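PDB 2WAM: PAC2 family protein from Mycobacterium tuberculosis, which is of unknown function but belongs to the PAC2 family and represents a gene family that has been duplicated in actinobacteria. Local coordinates for residues P182-H187 / V241-T246; H187-T192 / R304-F309; D249-A254 / A279-K284. All coordinates share one frame; numbering follows the deposited sequence.

Contact 1: residues P182-H187 / V241-T246; sequences PMAVPH and VPHYLT
Two groups of His187 grip the phenolic oxygen of Tyr244. The backbone His187 N donates to Tyr244 OH at 2.9 Å, almost straight (169°), and His187 ND1 is hydrogen-bonded to the same Tyr244 OH at 2.6 Å. The hydroxyl meets the imidazole at its edge, and the two rings, with planes at 82°, touch rim to rim. Tyr244 chi1 (56°) sets CG between its backbone N and carbonyl carbon, bringing the phenol across to the histidine. Pro242 CB sits off-centre over one face of the Tyr244 ring, while Pro242 CG packs 4.0 Å from His187 CB. His187 NE2 is bonded to Asp286 of helix 272-289, which holds the imidazole through both of its nitrogens. Nearer the strands, Met183 N donates to Val241 O (2.9 Å), and His243 N returns a weak bond to Met183 O. Thr246 OG1, turned back onto His243 O at 2.7 Å, also touches Pro182 CB. Ala184 centres an inverse gamma turn. The pattern is that of two neighbouring parallel strands, 174-183 and 234-242, giving way at their C-terminal ends to a loop after the first and a short 3-10 turn after the second, as in alpha/beta folds.

Contact 2: residues H187-T192 / R304-F309; sequences HTRPIT and RQYDAF
Tyr306 holds CG anti to its backbone N (chi1 179°), which sends the ring from helix 293-315 into the loop, where Arg189 lies against it. Arg189 CB lies over one face of the ring, near its rim; the bend at chi2 (-66°) then turns CD and the guanidinium toward Asp307. The approach of CB over the face is consistent with a CH-pi contact, but the spacing in the model is too short to rest anything on. The guanidinium itself does not stack on the ring, since the two planes stand 72° apart. It grips Asp307 side-on instead. Arg189 NH2 meets Asp307 OD2 at 3.1 Å on the syn lone pair, and Arg189 NE reaches Asp307 OD1 at 3.2 Å, also on the syn side but tilted out of the carboxylate plane. The two flat groups are nearly coplanar, as suits a side-on, two-nitrogen grip. Arg189 NH1 bonds Thr188 O at 3.2 Å from above the carbonyl plane, which helps keep the guanidinium near its own loop; its pairing with Glu303 is long and weak. Farther along, Pro190 CD packs 3.9 Å from Tyr306 CE2, and Thr192 CG2 comes to the edge of the ring, 3.6 Å from Tyr306 OH, while Thr192 OG1 is bonded to His240. The loop is thus tied to the helix by charge pairing at the surface and by carbon packing around a buried phenol ring, whose Tyr306 OH lies 3.0 Å from Pro190 O.

Contact 3: residues D249-A254 / A279-K284; sequences DYPAAA and AEVQAK
Asp249 meets helix 272-289 through its backbone, with Asp249 O 3.7 Å from Val281 CG1; its carboxylate is engaged elsewhere, where OD2 makes a salt bridge with Arg83 and a hydrogen bond with His80. Tyr250 carries most of the polar chemistry. Its CG lies anti to the backbone N (chi1 -164°), carrying the phenol out to the same helix, where Tyr250 OH donates to Gln282 OE1 at 2.8 Å. The hydroxyl lies in the carbonyl plane of the amide, on a lone pair, with a C=O...donor angle of 145°, and Gln282 OE1 lies at the edge of the Tyr250 ring, near its plane. Gln282 bends at chi2 (83°) to deliver its amide, whose NE2 bonds His187 O, so one amide bridges the phenol and a backbone carbonyl. Val281 CG1 approaches the ring obliquely, 3.9 Å from Tyr250 CD1. Helix 251-265, into which the chain now turns, follows strand 234-242 and lies against it, Ala253 packing on Val239 and Val241, as is common in alpha/beta folds; here it is also packed by helix 272-289. Pro251, pointing toward that helix, meets the other methyl of the valine, with Pro251 CD 3.8 Å from Val281 CG2, and also touches Leu274 and Ala278. Ala252 places its CB over one face of the Tyr250 ring, 3.6 Å above its plane and off-centre.

In the fold
Contacts 1 and 3 are partly buried, whereas contact 2 lies at the surface, about 22 Å from the centre of the chain against 17 and 16 Å between centres for the others. Contact 1 holds strands 174-183 and 234-242 together, and contact 2 holds the loop after the first of these to helix 293-315. They share His187, to which Gln282 joins contact 3, and Pro186 and Val185 of contact 1 pack against Tyr306. Backbone pairing and a phenol-imidazole bond mark contact 1. Neutral phenol-amide bonding marks contact 3, where the loop and first turn leading into helix 251-265 meet helix 272-289. Contact 2 relies on a charged pair and a possible CH-pi approach.

Contact 1: residues P182-H187 / V241-T246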
ATOM      1  N   PRO A 182     -30.433  27.504 -10.228  1.00 45.24           N
ATOM      2  CA  PRO A 182     -31.441  28.536  -9.954  1.00 45.91           C
ATOM      3  C   PRO A 182     -31.624  29.391 -11.196  1.00 43.38           C
ATOM      4  O   PRO A 182     -30.636  29.675 -11.854  1.00 47.80           O
ATOM      5  CB  PRO A 182     -30.814  29.369  -8.829  1.00 39.95           C
ATOM      6  CG  PRO A 182     -29.615  28.575  -8.353  1.00 45.88           C
ATOM      7  CD  PRO A 182     -29.172  27.749  -9.514  1.00 41.10           C
ATOM      8  N   MET A 183     -32.858  29.765 -11.521  1.00 38.63           N
ATOM      9  CA  MET A 183     -33.125  30.608 -12.679  1.00 45.32           C
ATOM     10  C   MET A 183     -34.220  31.601 -12.341  1.00 51.89           C
ATOM     11  O   MET A 183     -35.017  31.386 -11.422  1.00 38.84           O
ATOM     12  CB  MET A 183     -33.553  29.769 -13.890  1.00 42.17           C
ATOM     13  CG  MET A 183     -32.506  28.773 -14.355  1.00 44.27           C
ATOM     14  SD  MET A 183     -31.113  29.547 -15.210  1.00 67.54           S
ATOM     15  CE  MET A 183     -31.880  29.984 -16.767  1.00 60.34           C
ATOM     16  N   ALA A 184     -34.251  32.699 -13.083  1.00 59.05           N
ATOM     17  CA  ALA A 184     -35.325  33.666 -12.944  1.00 55.73           C
ATOM     18  C   ALA A 184     -36.616  33.106 -13.553  1.00 54.27           C
ATOM     19  O   ALA A 184     -36.945  33.399 -14.700  1.00 53.90           O
ATOM     20  CB  ALA A 184     -34.936  34.965 -13.606  1.00 50.77           C
ATOM     21  N   VAL A 185     -37.328  32.286 -12.781  1.00 51.21           N
ATOM     22  CA  VAL A 185     -38.602  31.688 -13.199  1.00 48.82           C
ATOM     23  C   VAL A 185     -39.539  31.611 -12.000  1.00 47.88           C
ATOM     24  O   VAL A 185     -39.086  31.500 -10.870  1.00 45.89           O
ATOM     25  CB  VAL A 185     -38.427  30.254 -13.783  1.00 55.60           C
ATOM     26  CG1 VAL A 185     -37.827  30.295 -15.185  1.00 48.32           C
ATOM     27  CG2 VAL A 185     -37.588  29.378 -12.854  1.00 52.67           C
ATOM     28  N   PRO A 186     -40.853  31.670 -12.242  1.00 53.03           N
ATOM     29  CA  PRO A 186     -41.810  31.642 -11.131  1.00 49.91           C
ATOM     30  C   PRO A 186     -42.141  30.214 -10.735  1.00 50.88           C
ATOM     31  O   PRO A 186     -42.131  29.323 -11.580  1.00 50.68           O
ATOM     32  CB  PRO A 186     -43.068  32.284 -11.731  1.00 47.55           C
ATOM     33  CG  PRO A 186     -42.777  32.485 -13.213  1.00 48.66           C
ATOM     34  CD  PRO A 186     -41.530  31.742 -13.545  1.00 44.19           C
ATOM     35  N   HIS A 187     -42.453  29.994  -9.465  1.00 54.39           N
ATOM     36  CA  HIS A 187     -42.902  28.676  -9.035  1.00 50.71           C
ATOM     37  C   HIS A 187     -44.300  28.381  -9.579  1.00 49.26           C
ATOM     38  O   HIS A 187     -44.831  27.286  -9.388  1.00 47.95           O
ATOM     39  CB  HIS A 187     -42.905  28.583  -7.509  1.00 48.92           C
ATOM     40  CG  HIS A 187     -44.016  29.346  -6.862  1.00 50.99           C
ATOM     41  ND1 HIS A 187     -43.900  30.674  -6.508  1.00 53.13           N
ATOM     42  CD2 HIS A 187     -45.270  28.973  -6.511  1.00 52.62           C
ATOM     43  CE1 HIS A 187     -45.033  31.083  -5.968  1.00 50.73           C
ATOM     44  NE2 HIS A 187     -45.880  30.070  -5.956  1.00 48.47           N
ATOM     45  N   VAL A 241     -34.891  25.848 -10.888  1.00 30.87           N
ATOM     46  CA  VAL A 241     -35.569  26.210  -9.648  1.00 38.57           C
ATOM     47  C   VAL A 241     -35.647  27.727  -9.509  1.00 44.94           C
ATOM     48  O   VAL A 241     -34.646  28.425  -9.703  1.00 45.54           O
ATOM     49  CB  VAL A 241     -34.829  25.650  -8.403  1.00 32.87           C
ATOM     50  CG1 VAL A 241     -35.576  26.013  -7.129  1.00 28.70           C
ATOM     51  CG2 VAL A 241     -34.642  24.146  -8.513  1.00 24.53           C
ATOM     52  N   PRO A 242     -36.839  28.247  -9.180  1.00 44.34           N
ATOM     53  CA  PRO A 242     -36.980  29.686  -8.931  1.00 47.94           C
ATOM     54  C   PRO A 242     -35.893  30.152  -7.959  1.00 53.56           C
ATOM     55  O   PRO A 242     -35.740  29.524  -6.910  1.00 45.69           O
ATOM     56  CB  PRO A 242     -38.361  29.784  -8.282  1.00 40.90           C
ATOM     57  CG  PRO A 242     -39.116  28.648  -8.851  1.00 36.97           C
ATOM     58  CD  PRO A 242     -38.119  27.533  -9.035  1.00 37.52           C
ATOM     59  N   HIS A 243     -35.150  31.208  -8.293  1.00 56.72           N
ATOM     60  CA  HIS A 243     -34.016  31.597  -7.452  1.00 57.47           C
ATOM     61  C   HIS A 243     -34.431  31.941  -6.023  1.00 50.22           C
ATOM     62  O   HIS A 243     -33.630  31.815  -5.099  1.00 40.52           O
ATOM     63  CB  HIS A 243     -33.167  32.715  -8.073  1.00 68.17           C
ATOM     64  CG  HIS A 243     -33.917  33.983  -8.310  1.00 80.82           C
ATOM     65  ND1 HIS A 243     -34.215  34.445  -9.575  1.00 93.56           N
ATOM     66  CD2 HIS A 243     -34.439  34.885  -7.447  1.00 86.10           C
ATOM     67  CE1 HIS A 243     -34.886  35.578  -9.481  1.00 98.51           C
ATOM     68  NE2 HIS A 243     -35.039  35.867  -8.201  1.00 96.87           N
ATOM     69  N   TYR A 244     -35.685  32.341  -5.823  1.00 44.48           N
ATOM     70  CA  TYR A 244     -36.141  32.612  -4.461  1.00 38.98           C
ATOM     71  C   TYR A 244     -36.403  31.343  -3.633  1.00 50.75           C
ATOM     72  O   TYR A 244     -36.707  31.422  -2.438  1.00 54.78           O
ATOM     73  CB  TYR A 244     -37.342  33.560  -4.442  1.00 33.54           C
ATOM     74  CG  TYR A 244     -38.551  33.134  -5.255  1.00 47.04           C
ATOM     75  CD1 TYR A 244     -39.591  32.403  -4.668  1.00 43.10           C
ATOM     76  CD2 TYR A 244     -38.672  33.484  -6.603  1.00 45.19           C
ATOM     77  CE1 TYR A 244     -40.710  32.027  -5.399  1.00 36.46           C
ATOM     78  CE2 TYR A 244     -39.793  33.109  -7.344  1.00 45.71           C
ATOM     79  CZ  TYR A 244     -40.807  32.384  -6.733  1.00 46.29           C
ATOM     80  OH  TYR A 244     -41.910  32.001  -7.462  1.00 51.55           O
ATOM     81  N   LEU A 245     -36.265  30.180  -4.267  1.00 47.95           N
ATOM     82  CA  LEU A 245     -36.498  28.903  -3.595  1.00 50.64           C
ATOM     83  C   LEU A 245     -35.231  28.069  -3.457  1.00 46.50           C
ATOM     84  O   LEU A 245     -35.292  26.920  -3.021  1.00 38.26           O
ATOM     85  CB  LEU A 245     -37.549  28.090  -4.346  1.00 48.70           C
ATOM     86  CG  LEU A 245     -38.960  28.668  -4.323  1.00 50.12           C
ATOM     87  CD1 LEU A 245     -39.900  27.870  -5.246  1.00 34.67           C
ATOM     88  CD2 LEU A 245     -39.475  28.720  -2.883  1.00 46.14           C
ATOM     89  N   THR A 246     -34.093  28.658  -3.816  1.00 36.17           N
ATOM     90  CA  THR A 246     -32.826  27.938  -3.897  1.00 31.69           C
ATOM     91  C   THR A 246     -32.435  27.210  -2.612  1.00 36.57           C
ATOM     92  O   THR A 246     -31.937  26.084  -2.657  1.00 39.28           O
ATOM     93  CB  THR A 246     -31.685  28.888  -4.302  1.00 34.62           C
ATOM     94  OG1 THR A 246     -32.069  29.603  -5.474  1.00 41.80           O
ATOM     95  CG2 THR A 246     -30.426  28.119  -4.605  1.00 30.43           C
TER

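Contact 2: residues H187-T192 / R304-F309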
ATOM      1  N   HIS A 187     -42.453  29.994  -9.465  1.00 54.39           N
ATOM      2  CA  HIS A 187     -42.902  28.676  -9.035  1.00 50.71           C
ATOM      3  C   HIS A 187     -44.300  28.381  -9.579  1.00 49.26           C
ATOM      4  O   HIS A 187     -44.831  27.286  -9.388  1.00 47.95           O
ATOM      5  CB  HIS A 187     -42.905  28.583  -7.509  1.00 48.92           C
ATOM      6  CG  HIS A 187     -44.016  29.346  -6.862  1.00 50.99           C
ATOM      7  ND1 HIS A 187     -43.900  30.674  -6.508  1.00 53.13           N
ATOM      8  CD2 HIS A 187     -45.270  28.973  -6.511  1.00 52.62           C
ATOM      9  CE1 HIS A 187     -45.033  31.083  -5.968  1.00 50.73           C
ATOM     10  NE2 HIS A 187     -45.880  30.070  -5.956  1.00 48.47           N
ATOM     11  N   THR A 188     -44.886  29.367 -10.258  1.00 51.02           N
ATOM     12  CA  THR A 188     -46.272  29.285 -10.730  1.00 48.29           C
ATOM     13  C   THR A 188     -46.382  28.921 -12.201  1.00 40.38           C
ATOM     14  O   THR A 188     -47.462  28.983 -12.783  1.00 44.75           O
ATOM     15  CB  THR A 188     -47.012  30.614 -10.538  1.00 49.70           C
ATOM     16  OG1 THR A 188     -46.189  31.678 -11.031  1.00 49.89           O
ATOM     17  CG2 THR A 188     -47.339  30.851  -9.069  1.00 43.93           C
ATOM     18  N   ARG A 189     -45.263  28.542 -12.796  1.00 43.65           N
ATOM     19  CA  ARG A 189     -45.253  28.113 -14.184  1.00 51.01           C
ATOM     20  C   ARG A 189     -44.573  26.765 -14.320  1.00 51.68           C
ATOM     21  O   ARG A 189     -43.769  26.393 -13.474  1.00 55.84           O
ATOM     22  CB  ARG A 189     -44.540  29.146 -15.037  1.00 53.43           C
ATOM     23  CG  ARG A 189     -45.224  30.495 -15.025  1.00 56.03           C
ATOM     24  CD  ARG A 189     -46.584  30.436 -15.686  1.00 48.98           C
ATOM     25  NE  ARG A 189     -47.112  31.781 -15.889  1.00 64.09           N
ATOM     26  CZ  ARG A 189     -47.933  32.406 -15.052  1.00 69.56           C
ATOM     27  NH1 ARG A 189     -48.346  31.812 -13.941  1.00 67.68           N
ATOM     28  NH2 ARG A 189     -48.352  33.630 -15.335  1.00 74.13           N
ATOM     29  N   PRO A 190     -44.887  26.032 -15.396  1.00 54.68           N
ATOM     30  CA  PRO A 190     -44.330  24.693 -15.604  1.00 51.21           C
ATOM     31  C   PRO A 190     -42.817  24.648 -15.390  1.00 54.37           C
ATOM     32  O   PRO A 190     -42.087  25.554 -15.806  1.00 48.51           O
ATOM     33  CB  PRO A 190     -44.671  24.400 -17.064  1.00 48.06           C
ATOM     34  CG  PRO A 190     -45.900  25.191 -17.319  1.00 53.00           C
ATOM     35  CD  PRO A 190     -45.740  26.455 -16.519  1.00 55.56           C
ATOM     36  N   ILE A 191     -42.358  23.594 -14.726  1.00 48.23           N
ATOM     37  CA  ILE A 191     -40.947  23.445 -14.443  1.00 43.08           C
ATOM     38  C   ILE A 191     -40.191  23.109 -15.718  1.00 46.51           C
ATOM     39  O   ILE A 191     -40.532  22.160 -16.414  1.00 42.86           O
ATOM     40  CB  ILE A 191     -40.708  22.354 -13.403  1.00 41.80           C
ATOM     41  CG1 ILE A 191     -41.135  22.843 -12.019  1.00 40.69           C
ATOM     42  CG2 ILE A 191     -39.240  21.913 -13.409  1.00 30.29           C
ATOM     43  CD1 ILE A 191     -41.010  21.775 -10.946  1.00 39.17           C
ATOM     44  N   THR A 192     -39.171  23.901 -16.028  1.00 48.76           N
ATOM     45  CA  THR A 192     -38.384  23.672 -17.228  1.00 44.40           C
ATOM     46  C   THR A 192     -37.068  23.030 -16.859  1.00 46.46           C
ATOM     47  O   THR A 192     -36.737  22.898 -15.681  1.00 48.13           O
ATOM     48  CB  THR A 192     -38.146  24.973 -18.031  1.00 55.30           C
ATOM     49  OG1 THR A 192     -37.654  25.999 -17.165  1.00 51.82           O
ATOM     50  CG2 THR A 192     -39.447  25.449 -18.664  1.00 63.04           C
ATOM     51  N   ARG A 304     -44.527  37.232 -16.007  1.00 83.38           N
ATOM     52  CA  ARG A 304     -44.556  38.002 -17.242  1.00 88.40           C
ATOM     53  C   ARG A 304     -43.407  37.605 -18.171  1.00 85.16           C
ATOM     54  O   ARG A 304     -43.642  37.203 -19.311  1.00 87.82           O
ATOM     55  CB  ARG A 304     -44.573  39.511 -16.950  1.00 89.41           C
ATOM     56  CG  ARG A 304     -45.970  40.034 -16.600  1.00 85.46           C
ATOM     57  CD  ARG A 304     -45.987  41.518 -16.274  1.00 84.64           C
ATOM     58  NE  ARG A 304     -46.079  41.792 -14.841  1.00 85.85           N
ATOM     59  CZ  ARG A 304     -45.246  42.588 -14.169  1.00 86.68           C
ATOM     60  NH1 ARG A 304     -44.249  43.203 -14.799  1.00 77.71           N
ATOM     61  NH2 ARG A 304     -45.417  42.779 -12.866  1.00 90.38           N
ATOM     62  N   GLN A 305     -42.174  37.699 -17.676  1.00 79.61           N
ATOM     63  CA  GLN A 305     -41.003  37.310 -18.460  1.00 86.70           C
ATOM     64  C   GLN A 305     -41.135  35.898 -19.020  1.00 90.93           C
ATOM     65  O   GLN A 305     -40.808  35.644 -20.183  1.00 96.31           O
ATOM     66  CB  GLN A 305     -39.736  37.376 -17.607  1.00 90.34           C
ATOM     67  CG  GLN A 305     -39.363  38.759 -17.120  1.00101.25           C
ATOM     68  CD  GLN A 305     -38.053  38.764 -16.345  1.00109.50           C
ATOM     69  OE1 GLN A 305     -37.814  37.906 -15.489  1.00105.08           O
ATOM     70  NE2 GLN A 305     -37.197  39.735 -16.645  1.00115.40           N
ATOM     71  N   TYR A 306     -41.608  34.985 -18.178  1.00 82.90           N
ATOM     72  CA  TYR A 306     -41.691  33.576 -18.534  1.00 83.36           C
ATOM     73  C   TYR A 306     -42.686  33.336 -19.666  1.00 88.22           C
ATOM     74  O   TYR A 306     -42.378  32.627 -20.623  1.00 94.12           O
ATOM     75  CB  TYR A 306     -42.047  32.732 -17.302  1.00 77.66           C
ATOM     76  CG  TYR A 306     -42.190  31.245 -17.564  1.00 68.38           C
ATOM     77  CD1 TYR A 306     -41.088  30.403 -17.529  1.00 67.21           C
ATOM     78  CD2 TYR A 306     -43.431  30.686 -17.836  1.00 73.24           C
ATOM     79  CE1 TYR A 306     -41.220  29.038 -17.761  1.00 72.52           C
ATOM     80  CE2 TYR A 306     -43.574  29.326 -18.069  1.00 76.42           C
ATOM     81  CZ  TYR A 306     -42.468  28.502 -18.031  1.00 75.88           C
ATOM     82  OH  TYR A 306     -42.614  27.143 -18.266  1.00 71.64           O
ATOM     83  N   ASP A 307     -43.876  33.921 -19.557  1.00 88.41           N
ATOM     84  CA  ASP A 307     -44.879  33.795 -20.614  1.00 89.21           C
ATOM     85  C   ASP A 307     -44.355  34.367 -21.934  1.00 87.94           C
ATOM     86  O   ASP A 307     -44.589  33.800 -23.005  1.00 81.51           O
ATOM     87  CB  ASP A 307     -46.190  34.467 -20.198  1.00 84.76           C
ATOM     88  CG  ASP A 307     -46.832  33.793 -19.000  1.00 81.27           C
ATOM     89  OD1 ASP A 307     -46.809  32.545 -18.937  1.00 81.15           O
ATOM     90  OD2 ASP A 307     -47.355  34.505 -18.117  1.00 75.32           O
ATOM     91  N   ALA A 308     -43.620  35.475 -21.837  1.00 89.36           N
ATOM     92  CA  ALA A 308     -43.014  36.129 -22.998  1.00 90.08           C
ATOM     93  C   ALA A 308     -41.910  35.300 -23.655  1.00 90.01           C
ATOM     94  O   ALA A 308     -41.806  35.260 -24.881  1.00 87.32           O
ATOM     95  CB  ALA A 308     -42.486  37.502 -22.611  1.00 91.52           C
ATOM     96  N   PHE A 309     -41.073  34.656 -22.846  1.00 93.08           N
ATOM     97  CA  PHE A 309     -40.055  33.757 -23.383  1.00 99.27           C
ATOM     98  C   PHE A 309     -40.694  32.537 -24.044  1.00102.82           C
ATOM     99  O   PHE A 309     -40.213  32.050 -25.067  1.00 97.87           O
ATOM    100  CB  PHE A 309     -39.079  33.309 -22.295  1.00103.98           C
ATOM    101  CG  PHE A 309     -38.063  32.306 -22.772  1.00111.34           C
ATOM    102  CD1 PHE A 309     -36.930  32.722 -23.458  1.00114.37           C
ATOM    103  CD2 PHE A 309     -38.243  30.950 -22.543  1.00112.80           C
ATOM    104  CE1 PHE A 309     -35.991  31.803 -23.906  1.00115.27           C
ATOM    105  CE2 PHE A 309     -37.307  30.026 -22.987  1.00114.49           C
ATOM    106  CZ  PHE A 309     -36.180  30.455 -23.670  1.00115.23           C
TER

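Contact 3: residues D249-A254 / A279-K284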
ATOM      1  N   ASP A 249     -36.452  23.292   0.619  1.00 31.98           N
ATOM      2  CA  ASP A 249     -36.927  22.072  -0.013  1.00 31.28           C
ATOM      3  C   ASP A 249     -37.990  22.400  -1.040  1.00 39.86           C
ATOM      4  O   ASP A 249     -39.005  23.021  -0.713  1.00 49.54           O
ATOM      5  CB  ASP A 249     -37.550  21.135   1.022  1.00 30.43           C
ATOM      6  CG  ASP A 249     -36.526  20.389   1.832  1.00 35.20           C
ATOM      7  OD1 ASP A 249     -36.911  19.861   2.887  1.00 39.43           O
ATOM      8  OD2 ASP A 249     -35.346  20.329   1.428  1.00 38.96           O
ATOM      9  N   TYR A 250     -37.773  21.962  -2.274  1.00 34.49           N
ATOM     10  CA  TYR A 250     -38.777  22.124  -3.313  1.00 28.61           C
ATOM     11  C   TYR A 250     -38.988  20.808  -4.050  1.00 30.66           C
ATOM     12  O   TYR A 250     -38.448  20.604  -5.140  1.00 38.26           O
ATOM     13  CB  TYR A 250     -38.377  23.245  -4.278  1.00 34.44           C
ATOM     14  CG  TYR A 250     -39.518  23.741  -5.148  1.00 39.94           C
ATOM     15  CD1 TYR A 250     -40.668  24.286  -4.584  1.00 33.08           C
ATOM     16  CD2 TYR A 250     -39.442  23.664  -6.531  1.00 39.65           C
ATOM     17  CE1 TYR A 250     -41.708  24.725  -5.375  1.00 39.14           C
ATOM     18  CE2 TYR A 250     -40.476  24.107  -7.329  1.00 42.69           C
ATOM     19  CZ  TYR A 250     -41.605  24.632  -6.750  1.00 49.38           C
ATOM     20  OH  TYR A 250     -42.630  25.069  -7.559  1.00 55.42           O
ATOM     21  N   PRO A 251     -39.773  19.904  -3.445  1.00 30.82           N
ATOM     22  CA  PRO A 251     -40.005  18.537  -3.951  1.00 36.05           C
ATOM     23  C   PRO A 251     -40.489  18.487  -5.411  1.00 39.32           C
ATOM     24  O   PRO A 251     -40.221  17.513  -6.112  1.00 43.24           O
ATOM     25  CB  PRO A 251     -41.084  17.985  -3.010  1.00 34.22           C
ATOM     26  CG  PRO A 251     -40.941  18.803  -1.755  1.00 39.73           C
ATOM     27  CD  PRO A 251     -40.497  20.171  -2.188  1.00 26.22           C
ATOM     28  N   ALA A 252     -41.191  19.525  -5.854  1.00 32.50           N
ATOM     29  CA  ALA A 252     -41.647  19.604  -7.236  1.00 31.69           C
ATOM     30  C   ALA A 252     -40.489  19.404  -8.201  1.00 39.15           C
ATOM     31  O   ALA A 252     -40.614  18.695  -9.196  1.00 44.61           O
ATOM     32  CB  ALA A 252     -42.325  20.943  -7.499  1.00 26.20           C
ATOM     33  N   ALA A 253     -39.359  20.034  -7.898  1.00 35.25           N
ATOM     34  CA  ALA A 253     -38.201  19.958  -8.771  1.00 35.06           C
ATOM     35  C   ALA A 253     -37.582  18.552  -8.770  1.00 35.14           C
ATOM     36  O   ALA A 253     -37.094  18.084  -9.802  1.00 35.02           O
ATOM     37  CB  ALA A 253     -37.188  21.018  -8.396  1.00 24.82           C
ATOM     38  N   ALA A 254     -37.632  17.875  -7.623  1.00 30.40           N
ATOM     39  CA  ALA A 254     -37.207  16.475  -7.526  1.00 30.65           C
ATOM     40  C   ALA A 254     -38.160  15.571  -8.313  1.00 35.83           C
ATOM     41  O   ALA A 254     -37.738  14.688  -9.052  1.00 31.96           O
ATOM     42  CB  ALA A 254     -37.133  16.028  -6.068  1.00 25.38           C
ATOM     43  N   ALA A 279     -46.931  19.161  -3.700  1.00 41.59           N
ATOM     44  CA  ALA A 279     -48.158  19.930  -3.661  1.00 41.71           C
ATOM     45  C   ALA A 279     -48.267  20.720  -2.356  1.00 40.49           C
ATOM     46  O   ALA A 279     -48.584  21.913  -2.360  1.00 46.33           O
ATOM     47  CB  ALA A 279     -49.354  19.012  -3.852  1.00 23.80           C
ATOM     48  N   GLU A 280     -47.999  20.051  -1.240  1.00 38.09           N
ATOM     49  CA  GLU A 280     -48.070  20.692   0.063  1.00 37.18           C
ATOM     50  C   GLU A 280     -47.151  21.906   0.140  1.00 43.30           C
ATOM     51  O   GLU A 280     -47.565  22.979   0.604  1.00 41.51           O
ATOM     52  CB  GLU A 280     -47.749  19.692   1.166  1.00 45.96           C
ATOM     53  CG  GLU A 280     -47.497  20.317   2.523  1.00 72.28           C
ATOM     54  CD  GLU A 280     -47.608  19.302   3.644  1.00 96.36           C
ATOM     55  OE1 GLU A 280     -48.100  18.180   3.376  1.00100.25           O
ATOM     56  OE2 GLU A 280     -47.210  19.627   4.786  1.00103.84           O
ATOM     57  N   VAL A 281     -45.913  21.734  -0.325  1.00 40.46           N
ATOM     58  CA  VAL A 281     -44.934  22.817  -0.368  1.00 32.59           C
ATOM     59  C   VAL A 281     -45.359  23.926  -1.324  1.00 40.48           C
ATOM     60  O   VAL A 281     -45.266  25.108  -0.999  1.00 44.74           O
ATOM     61  CB  VAL A 281     -43.540  22.304  -0.771  1.00 35.22           C
ATOM     62  CG1 VAL A 281     -42.660  23.451  -1.309  1.00 28.83           C
ATOM     63  CG2 VAL A 281     -42.881  21.593   0.409  1.00 22.16           C
ATOM     64  N   GLN A 282     -45.823  23.543  -2.507  1.00 40.10           N
ATOM     65  CA  GLN A 282     -46.362  24.502  -3.461  1.00 43.86           C
ATOM     66  C   GLN A 282     -47.458  25.380  -2.828  1.00 46.79           C
ATOM     67  O   GLN A 282     -47.476  26.591  -3.013  1.00 50.97           O
ATOM     68  CB  GLN A 282     -46.909  23.764  -4.683  1.00 51.17           C
ATOM     69  CG  GLN A 282     -47.452  24.661  -5.784  1.00 62.19           C
ATOM     70  CD  GLN A 282     -46.367  25.186  -6.704  1.00 67.71           C
ATOM     71  OE1 GLN A 282     -45.194  24.833  -6.564  1.00 71.46           O
ATOM     72  NE2 GLN A 282     -46.755  26.030  -7.658  1.00 68.02           N
ATOM     73  N   ALA A 283     -48.366  24.777  -2.072  1.00 41.45           N
ATOM     74  CA  ALA A 283     -49.445  25.546  -1.462  1.00 44.04           C
ATOM     75  C   ALA A 283     -48.952  26.486  -0.367  1.00 45.55           C
ATOM     76  O   ALA A 283     -49.549  27.538  -0.150  1.00 48.52           O
ATOM     77  CB  ALA A 283     -50.533  24.630  -0.928  1.00 26.45           C
ATOM     78  N   LYS A 284     -47.882  26.104   0.330  1.00 41.78           N
ATOM     79  CA  LYS A 284     -47.299  26.961   1.364  1.00 45.13           C
ATOM     80  C   LYS A 284     -46.628  28.189   0.750  1.00 51.84           C
ATOM     81  O   LYS A 284     -46.696  29.291   1.297  1.00 54.91           O
ATOM     82  CB  LYS A 284     -46.296  26.186   2.214  1.00 46.31           C
ATOM     83  CG  LYS A 284     -46.917  25.060   3.029  1.00 65.82           C
ATOM     84  CD  LYS A 284     -47.291  25.498   4.444  1.00 71.62           C
ATOM     85  CE  LYS A 284     -47.619  24.290   5.325  1.00 72.09           C
ATOM     86  NZ  LYS A 284     -46.727  23.117   5.065  1.00 68.41           N
TER